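Local coordinates for protein chaperone CupB2 (Pseudomonas aeruginosa, PDB 3Q48) that probably acts as a periplasmic chaperone that helps pilus subunits to fold during the assembly of fimbriae, at residues 35-40 with 97-102; 175-180 with 185-190; 190-195 with 199-204. One frame throughout, in Å; residues are numbered along the deposited sequence.

Overall arrangement
Interactions 1 and 2 are buried contacts across the interior of a domain, the N-terminal PapD-like domain and the C-terminal one; interaction 3 is partly buried at the edge of a sheet. The centres of interactions 1 and 2 are about 24 Å apart, on opposite sides of the chain's centre. Side chains alone carry interaction 2; interaction 1 adds a ring set against a backbone carbonyl, whereas interaction 3 rests on backbone hydrogen bonds with apolar contacts along one face. Interactions 2 and 3 both use strand 185-194, which faces the opposite sheet and pairs in the hairpin; Val-190 ends one segment and begins the other, and a probable Phe-187 N to Gly-204 O bond joins them.

Interaction 1 of 3, residues 35-40 with 97-102; sequences TRVVFP and LRIAYL
Phe-39 and Tyr-101 both carry CG opposite the backbone nitrogen (chi1 -163° and 177°), and these torsions bring the Phe-39 ring to the root of the Tyr-101 side chain. CZ of Phe-39 lies 3.4 Å from CB of Tyr-101, which approaches the ring obliquely, while the phenol itself leads away to a hydrogen bond between its OH and the carbonyl of Ala-104. On the Ile-99 side, the Phe-39 ring turns its edge to the backbone: CE1 sits 3.4 Å from Ile-99 O, near the ring plane. The same CE1 is 4.1 Å from Ile-99 CG2, the two side chains running alongside each other in opposite senses. Two residues earlier, Val-37 CG1 meets Ile-99 CD1 at 4.2 Å.

Strands 36-40 and 93-101 are not sheet neighbours; the axes of 36-40 and 97-101 come within 9.4 Å of each other across the core of the N-terminal immunoglobulin-like domain. Phe-80 meets both aromatic rings, and Leu-116 touches Val-37 and Ile-99. With apolar side chains buried on both strands, the contact probably rests on the hydrophobic effect and close packing, the polarised C-H edge of Phe-39 perhaps giving the Ile-99 carbonyl a weak electrostatic complement.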
# COMPACT_ATOMS: atom_id res chain seq x y z
N THR A 35 1.60 2.67 -7.78
CA THR A 35 1.47 3.26 -6.46
C THR A 35 1.61 2.14 -5.40
O THR A 35 1.92 2.41 -4.23
CB THR A 35 0.18 4.10 -6.26
OG1 THR A 35 -0.95 3.25 -6.20
CG2 THR A 35 -0.03 5.17 -7.39
N ARG A 36 1.39 0.89 -5.80
CA ARG A 36 1.59 -0.25 -4.90
C ARG A 36 2.03 -1.44 -5.72
O ARG A 36 1.81 -1.46 -6.93
CB ARG A 36 0.31 -0.59 -4.07
CG ARG A 36 -0.83 -1.18 -4.92
CD ARG A 36 -2.17 -0.43 -4.75
NE ARG A 36 -1.87 0.92 -4.37
CZ ARG A 36 -2.09 1.46 -3.16
NH1 ARG A 36 -2.74 0.80 -2.17
NH2 ARG A 36 -1.73 2.73 -2.99
N VAL A 37 2.63 -2.44 -5.06
CA VAL A 37 2.98 -3.72 -5.71
C VAL A 37 2.17 -4.90 -5.11
O VAL A 37 2.14 -5.09 -3.91
CB VAL A 37 4.50 -4.00 -5.61
CG1 VAL A 37 4.82 -5.35 -6.17
CG2 VAL A 37 5.34 -2.85 -6.31
N VAL A 38 1.51 -5.70 -5.96
CA VAL A 38 0.84 -6.87 -5.47
C VAL A 38 1.69 -8.05 -5.84
O VAL A 38 2.07 -8.23 -7.01
CB VAL A 38 -0.56 -7.01 -6.06
CG1 VAL A 38 -1.20 -8.30 -5.57
CG2 VAL A 38 -1.43 -5.81 -5.61
N PHE A 39 2.03 -8.85 -4.83
CA PHE A 39 2.86 -9.96 -5.10
C PHE A 39 2.04 -11.20 -4.85
O PHE A 39 1.78 -11.53 -3.70
CB PHE A 39 4.14 -9.95 -4.27
CG PHE A 39 5.18 -10.84 -4.81
CD1 PHE A 39 6.34 -10.32 -5.34
CD2 PHE A 39 4.99 -12.25 -4.81
CE1 PHE A 39 7.34 -11.17 -5.90
CE2 PHE A 39 5.98 -13.14 -5.36
CZ PHE A 39 7.16 -12.56 -5.92
N PRO A 40 1.65 -11.89 -5.93
CA PRO A 40 0.83 -13.10 -5.81
C PRO A 40 1.71 -14.32 -5.50
O PRO A 40 2.72 -14.54 -6.18
CB PRO A 40 0.15 -13.21 -7.18
CG PRO A 40 0.88 -12.15 -8.11
CD PRO A 40 2.07 -11.63 -7.32
N LEU A 97 12.63 -2.83 -12.66
CA LEU A 97 13.16 -3.46 -11.45
C LEU A 97 12.45 -4.77 -11.33
O LEU A 97 11.28 -4.88 -11.69
CB LEU A 97 12.88 -2.66 -10.19
CG LEU A 97 13.25 -1.19 -10.13
CD1 LEU A 97 12.66 -0.67 -8.85
CD2 LEU A 97 14.78 -0.91 -10.21
N ARG A 98 13.16 -5.75 -10.79
CA ARG A 98 12.66 -7.09 -10.70
C ARG A 98 12.62 -7.48 -9.25
O ARG A 98 13.64 -7.48 -8.58
CB ARG A 98 13.56 -8.00 -11.52
CG ARG A 98 12.99 -9.32 -11.78
CD ARG A 98 13.94 -10.14 -12.56
NE ARG A 98 13.79 -9.82 -13.98
CZ ARG A 98 12.70 -10.10 -14.71
NH1 ARG A 98 11.64 -10.70 -14.16
NH2 ARG A 98 12.66 -9.77 -15.99
N ILE A 99 11.41 -7.80 -8.77
CA ILE A 99 11.19 -8.29 -7.38
C ILE A 99 10.98 -9.81 -7.30
O ILE A 99 10.01 -10.32 -7.86
CB ILE A 99 10.03 -7.57 -6.75
CG1 ILE A 99 10.26 -6.05 -6.86
CG2 ILE A 99 9.86 -8.05 -5.28
CD1 ILE A 99 9.04 -5.19 -6.51
N ALA A 100 11.90 -10.51 -6.63
CA ALA A 100 11.85 -12.01 -6.45
C ALA A 100 11.57 -12.44 -5.03
O ALA A 100 12.16 -11.92 -4.11
CB ALA A 100 13.15 -12.67 -6.93
N TYR A 101 10.67 -13.41 -4.86
CA TYR A 101 10.33 -13.96 -3.56
C TYR A 101 11.18 -15.16 -3.22
O TYR A 101 11.23 -16.09 -4.02
CB TYR A 101 8.87 -14.42 -3.58
CG TYR A 101 8.36 -15.10 -2.32
CD1 TYR A 101 8.65 -14.59 -1.04
CD2 TYR A 101 7.55 -16.24 -2.41
CE1 TYR A 101 8.16 -15.23 0.11
CE2 TYR A 101 7.06 -16.86 -1.29
CZ TYR A 101 7.36 -16.38 -0.03
OH TYR A 101 6.85 -17.02 1.08
N LEU A 102 11.83 -15.17 -2.07
CA LEU A 102 12.46 -16.42 -1.58
C LEU A 102 11.53 -17.22 -0.65
O LEU A 102 11.39 -16.89 0.54
CB LEU A 102 13.79 -16.18 -0.86
CG LEU A 102 14.34 -17.48 -0.22
CD1 LEU A 102 14.89 -18.46 -1.30
CD2 LEU A 102 15.41 -17.25 0.92

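Interaction 2 of 3, residues 175-180 with 185-190; sequences VQVNNP and VSFASV
Val-177 and Phe-187 meet inside the C-terminal immunoglobulin-like domain, as do Asn-179 and Val-185. The first member of each pair lies on strand 175-179, in the sheet with strands 160-163 and 210-214; the second lies on the opening part of strand 185-194, which is paired with strands 197-206 and 227-233. The contact thus spans the interior of a beta-sandwich and is made by side chains.

Val-177 places CG1 between its own backbone nitrogen and carbonyl carbon (chi1 62°), and this is the methyl that reaches across to Phe-187. It comes to 4.4 Å from CZ, the far end of the ring, along an oblique approach. Phe-187 has CG beside its backbone nitrogen, and its phenyl extends inward from there toward strand 175-179. Leu-159 touches Val-177, Phe-187, Asn-179 and Val-185 alike, linking the two pairs, and Val-206 adds a further apolar side chain from strand 197-206. Beyond Phe-187 the chain turns a corner at Ala-188.

The polar member of the contact is Asn-179, whose buried amide is hydrogen-bonded at both ends. Its CG stands opposite the backbone nitrogen (chi1 -177°), which carries the amide across to Val-185. OD1 of Asn-179 is hydrogen-bonded to Thr-181 OG1, and its ND2 to the carbonyl of Tyr-183, with a weak bond to that of Ala-207. The first two bonds reach the connection between the segments, the weak one the end of the next strand, and together they probably fix the rotation of the amide. Val-185 crosses the Asn-179 side chain obliquely: its CG2 branch, opposite the carbonyl carbon, lies 3.9 Å from Asn-179 ND2.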
# COMPACT_ATOMS: atom_id res chain seq x y z
N VAL A 175 -14.55 7.26 15.83
CA VAL A 175 -15.23 6.18 15.10
C VAL A 175 -14.26 5.07 14.76
O VAL A 175 -13.04 5.28 14.66
CB VAL A 175 -15.99 6.61 13.76
CG1 VAL A 175 -16.62 8.01 13.88
CG2 VAL A 175 -15.10 6.51 12.53
N GLN A 176 -14.81 3.88 14.56
CA GLN A 176 -13.97 2.72 14.40
C GLN A 176 -14.47 1.92 13.22
O GLN A 176 -15.67 1.81 12.98
CB GLN A 176 -13.97 1.87 15.69
CG GLN A 176 -13.21 0.59 15.56
CD GLN A 176 -13.16 -0.21 16.86
OE1 GLN A 176 -14.17 -0.77 17.30
NE2 GLN A 176 -11.96 -0.31 17.45
N VAL A 177 -13.52 1.41 12.44
CA VAL A 177 -13.82 0.42 11.41
C VAL A 177 -13.28 -0.92 11.85
O VAL A 177 -12.19 -1.00 12.42
CB VAL A 177 -13.22 0.82 10.07
CG1 VAL A 177 -11.72 0.89 10.15
CG2 VAL A 177 -13.67 -0.14 9.02
N ASN A 178 -14.05 -1.98 11.61
CA ASN A 178 -13.54 -3.35 11.82
C ASN A 178 -13.39 -4.04 10.49
O ASN A 178 -14.33 -4.12 9.72
CB ASN A 178 -14.40 -4.19 12.78
CG ASN A 178 -13.89 -5.67 12.92
OD1 ASN A 178 -14.67 -6.60 12.69
ND2 ASN A 178 -12.60 -5.87 13.29
N ASN A 179 -12.17 -4.51 10.24
CA ASN A 179 -11.82 -5.25 9.04
C ASN A 179 -11.73 -6.74 9.36
O ASN A 179 -10.67 -7.25 9.77
CB ASN A 179 -10.50 -4.77 8.44
CG ASN A 179 -10.15 -5.50 7.13
OD1 ASN A 179 -11.00 -6.19 6.51
ND2 ASN A 179 -8.90 -5.31 6.67
N PRO A 180 -12.84 -7.44 9.11
CA PRO A 180 -13.02 -8.83 9.37
C PRO A 180 -12.61 -9.66 8.12
O PRO A 180 -13.13 -10.76 7.93
CB PRO A 180 -14.54 -8.90 9.66
CG PRO A 180 -15.10 -7.92 8.62
CD PRO A 180 -14.03 -6.85 8.43
N VAL A 185 -6.96 -2.88 3.65
CA VAL A 185 -7.84 -2.00 2.92
C VAL A 185 -7.26 -0.64 3.11
O VAL A 185 -7.10 -0.21 4.23
CB VAL A 185 -9.29 -2.11 3.48
CG1 VAL A 185 -10.29 -0.99 2.81
CG2 VAL A 185 -9.79 -3.53 3.29
N SER A 186 -6.88 0.01 2.03
CA SER A 186 -6.29 1.36 2.09
C SER A 186 -7.32 2.41 1.75
O SER A 186 -7.98 2.32 0.71
CB SER A 186 -5.11 1.48 1.11
OG SER A 186 -4.15 0.50 1.46
N PHE A 187 -7.46 3.40 2.62
CA PHE A 187 -8.41 4.49 2.43
C PHE A 187 -7.74 5.75 1.90
O PHE A 187 -6.79 6.24 2.54
CB PHE A 187 -9.09 4.87 3.75
CG PHE A 187 -9.75 3.73 4.45
CD1 PHE A 187 -11.04 3.34 4.13
CD2 PHE A 187 -9.09 3.08 5.51
CE1 PHE A 187 -11.65 2.27 4.80
CE2 PHE A 187 -9.70 2.02 6.19
CZ PHE A 187 -10.97 1.62 5.84
N ALA A 188 -8.22 6.30 0.78
CA ALA A 188 -7.75 7.60 0.32
C ALA A 188 -8.46 8.70 1.08
O ALA A 188 -7.96 9.84 1.14
CB ALA A 188 -7.98 7.78 -1.19
N SER A 189 -9.64 8.38 1.63
CA SER A 189 -10.40 9.37 2.40
C SER A 189 -11.48 8.68 3.12
O SER A 189 -11.98 7.67 2.64
CB SER A 189 -11.02 10.46 1.50
OG SER A 189 -12.00 9.91 0.63
N VAL A 190 -11.83 9.21 4.29
CA VAL A 190 -12.91 8.71 5.12
C VAL A 190 -13.62 9.95 5.60
O VAL A 190 -12.99 10.91 5.98
CB VAL A 190 -12.34 7.94 6.34
CG1 VAL A 190 -13.46 7.50 7.35
CG2 VAL A 190 -11.54 6.77 5.84

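Interaction 3 of 3, residues 190-195 with 199-204; sequences VELIVD and MSVGKG
Val-201 sits between Val-190 and Leu-192, offering one methyl to each. With chi1 at -58°, its CG1 lies beside the backbone nitrogen and meets Leu-192 CG at 4.0 Å, the two side chains crossing at about a right angle. Its CG2, set between nitrogen and carbonyl carbon, meets Val-190 CG1, these two side chains crossing at a slant; the modelled 3.3 Å is short for two methyls, and its exact value is doubtful. Phe-214 touches both valines from the interior, and Trp-216 also lies against Val-201. Nearer the surface, Met-199 lays its CG 3.6 Å from Leu-192 CB, and its chain is bent at the next two torsions.

These residues belong to the beta hairpin of strands 185-194 and 197-206, the latter an outermost strand of its four-stranded antiparallel sheet. Leu-192 and Met-199 form a hydrogen-bonded pair: Leu-192 N donates to Met-199 O at 2.9 Å, and Met-199 N returns a bond to Leu-192 O at 2.7 Å. Val-201 N adds a third bond, 3.0 Å long, to Val-190 O. Past it the ladder becomes irregular, where Val-201 has a psi of only 5° and Gly-202 takes a positive phi of 114°.

Glu-191 and Ser-200 make the non-hydrogen-bonded pair between these bonds, and their side chains lie on the other face of the sheet from Leu-192 and Met-199. Glu-191 packs on Arg-229 of the neighbouring strand 227-233, and its CA points a C-H at Met-199 O from 3.5 Å.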
# COMPACT_ATOMS: atom_id res chain seq x y z
N VAL A 190 -11.83 9.21 4.29
CA VAL A 190 -12.91 8.71 5.12
C VAL A 190 -13.62 9.95 5.60
O VAL A 190 -12.99 10.91 5.98
CB VAL A 190 -12.34 7.94 6.34
CG1 VAL A 190 -13.46 7.50 7.35
CG2 VAL A 190 -11.54 6.77 5.84
N GLU A 191 -14.94 9.93 5.58
CA GLU A 191 -15.72 11.12 5.86
C GLU A 191 -16.96 10.70 6.58
O GLU A 191 -17.55 9.66 6.23
CB GLU A 191 -16.15 11.85 4.56
CG GLU A 191 -15.04 12.08 3.57
CD GLU A 191 -15.49 12.82 2.32
OE1 GLU A 191 -16.52 12.48 1.72
OE2 GLU A 191 -14.78 13.75 1.92
N LEU A 192 -17.33 11.52 7.57
CA LEU A 192 -18.64 11.50 8.23
C LEU A 192 -19.54 12.47 7.49
O LEU A 192 -19.10 13.56 7.15
CB LEU A 192 -18.53 11.94 9.71
CG LEU A 192 -17.64 11.06 10.62
CD1 LEU A 192 -17.90 11.33 12.10
CD2 LEU A 192 -17.86 9.56 10.30
N ILE A 193 -20.80 12.06 7.27
CA ILE A 193 -21.78 12.87 6.52
C ILE A 193 -23.09 12.95 7.30
O ILE A 193 -23.58 11.94 7.80
CB ILE A 193 -22.00 12.27 5.09
CG1 ILE A 193 -20.70 12.36 4.28
CG2 ILE A 193 -23.10 12.97 4.34
CD1 ILE A 193 -20.85 12.05 2.87
N VAL A 194 -23.64 14.15 7.44
CA VAL A 194 -24.92 14.34 8.10
C VAL A 194 -25.67 15.38 7.35
O VAL A 194 -25.27 16.54 7.40
CB VAL A 194 -24.80 14.86 9.56
CG1 VAL A 194 -26.17 14.78 10.24
CG2 VAL A 194 -23.78 14.04 10.35
N ASP A 195 -26.78 15.00 6.69
CA ASP A 195 -27.58 15.93 5.86
C ASP A 195 -26.73 16.74 4.85
O ASP A 195 -26.93 17.93 4.71
CB ASP A 195 -28.43 16.90 6.70
CG ASP A 195 -29.59 16.21 7.44
OD1 ASP A 195 -29.76 14.96 7.34
OD2 ASP A 195 -30.34 16.93 8.15
N MET A 199 -17.60 15.86 7.09
CA MET A 199 -16.56 16.06 8.11
C MET A 199 -15.50 15.02 7.87
O MET A 199 -15.74 13.84 8.04
CB MET A 199 -17.16 16.01 9.51
CG MET A 199 -18.60 15.50 9.48
SD MET A 199 -19.89 16.41 10.37
CE MET A 199 -19.91 18.02 9.55
N SER A 200 -14.35 15.47 7.43
CA SER A 200 -13.29 14.60 7.03
C SER A 200 -12.55 14.04 8.23
O SER A 200 -12.08 14.82 9.08
CB SER A 200 -12.32 15.37 6.14
OG SER A 200 -11.36 14.45 5.66
N VAL A 201 -12.42 12.72 8.32
CA VAL A 201 -11.68 12.13 9.45
C VAL A 201 -10.30 11.53 9.11
O VAL A 201 -9.64 10.99 9.95
CB VAL A 201 -12.54 11.17 10.32
CG1 VAL A 201 -13.78 11.92 10.88
CG2 VAL A 201 -12.95 9.93 9.59
N GLY A 202 -9.83 11.67 7.88
CA GLY A 202 -8.51 11.18 7.59
C GLY A 202 -8.48 10.02 6.61
O GLY A 202 -9.52 9.54 6.18
N LYS A 203 -7.27 9.63 6.24
CA LYS A 203 -7.02 8.48 5.41
C LYS A 203 -6.25 7.46 6.23
O LYS A 203 -6.02 7.66 7.43
CB LYS A 203 -6.22 8.90 4.17
CG LYS A 203 -4.88 9.58 4.46
CD LYS A 203 -4.59 10.60 3.34
CE LYS A 203 -3.10 10.69 3.01
NZ LYS A 203 -2.57 9.34 2.59
N GLY A 204 -5.82 6.38 5.61
CA GLY A 204 -5.08 5.38 6.34
C GLY A 204 -5.32 4.01 5.77
O GLY A 204 -5.75 3.84 4.62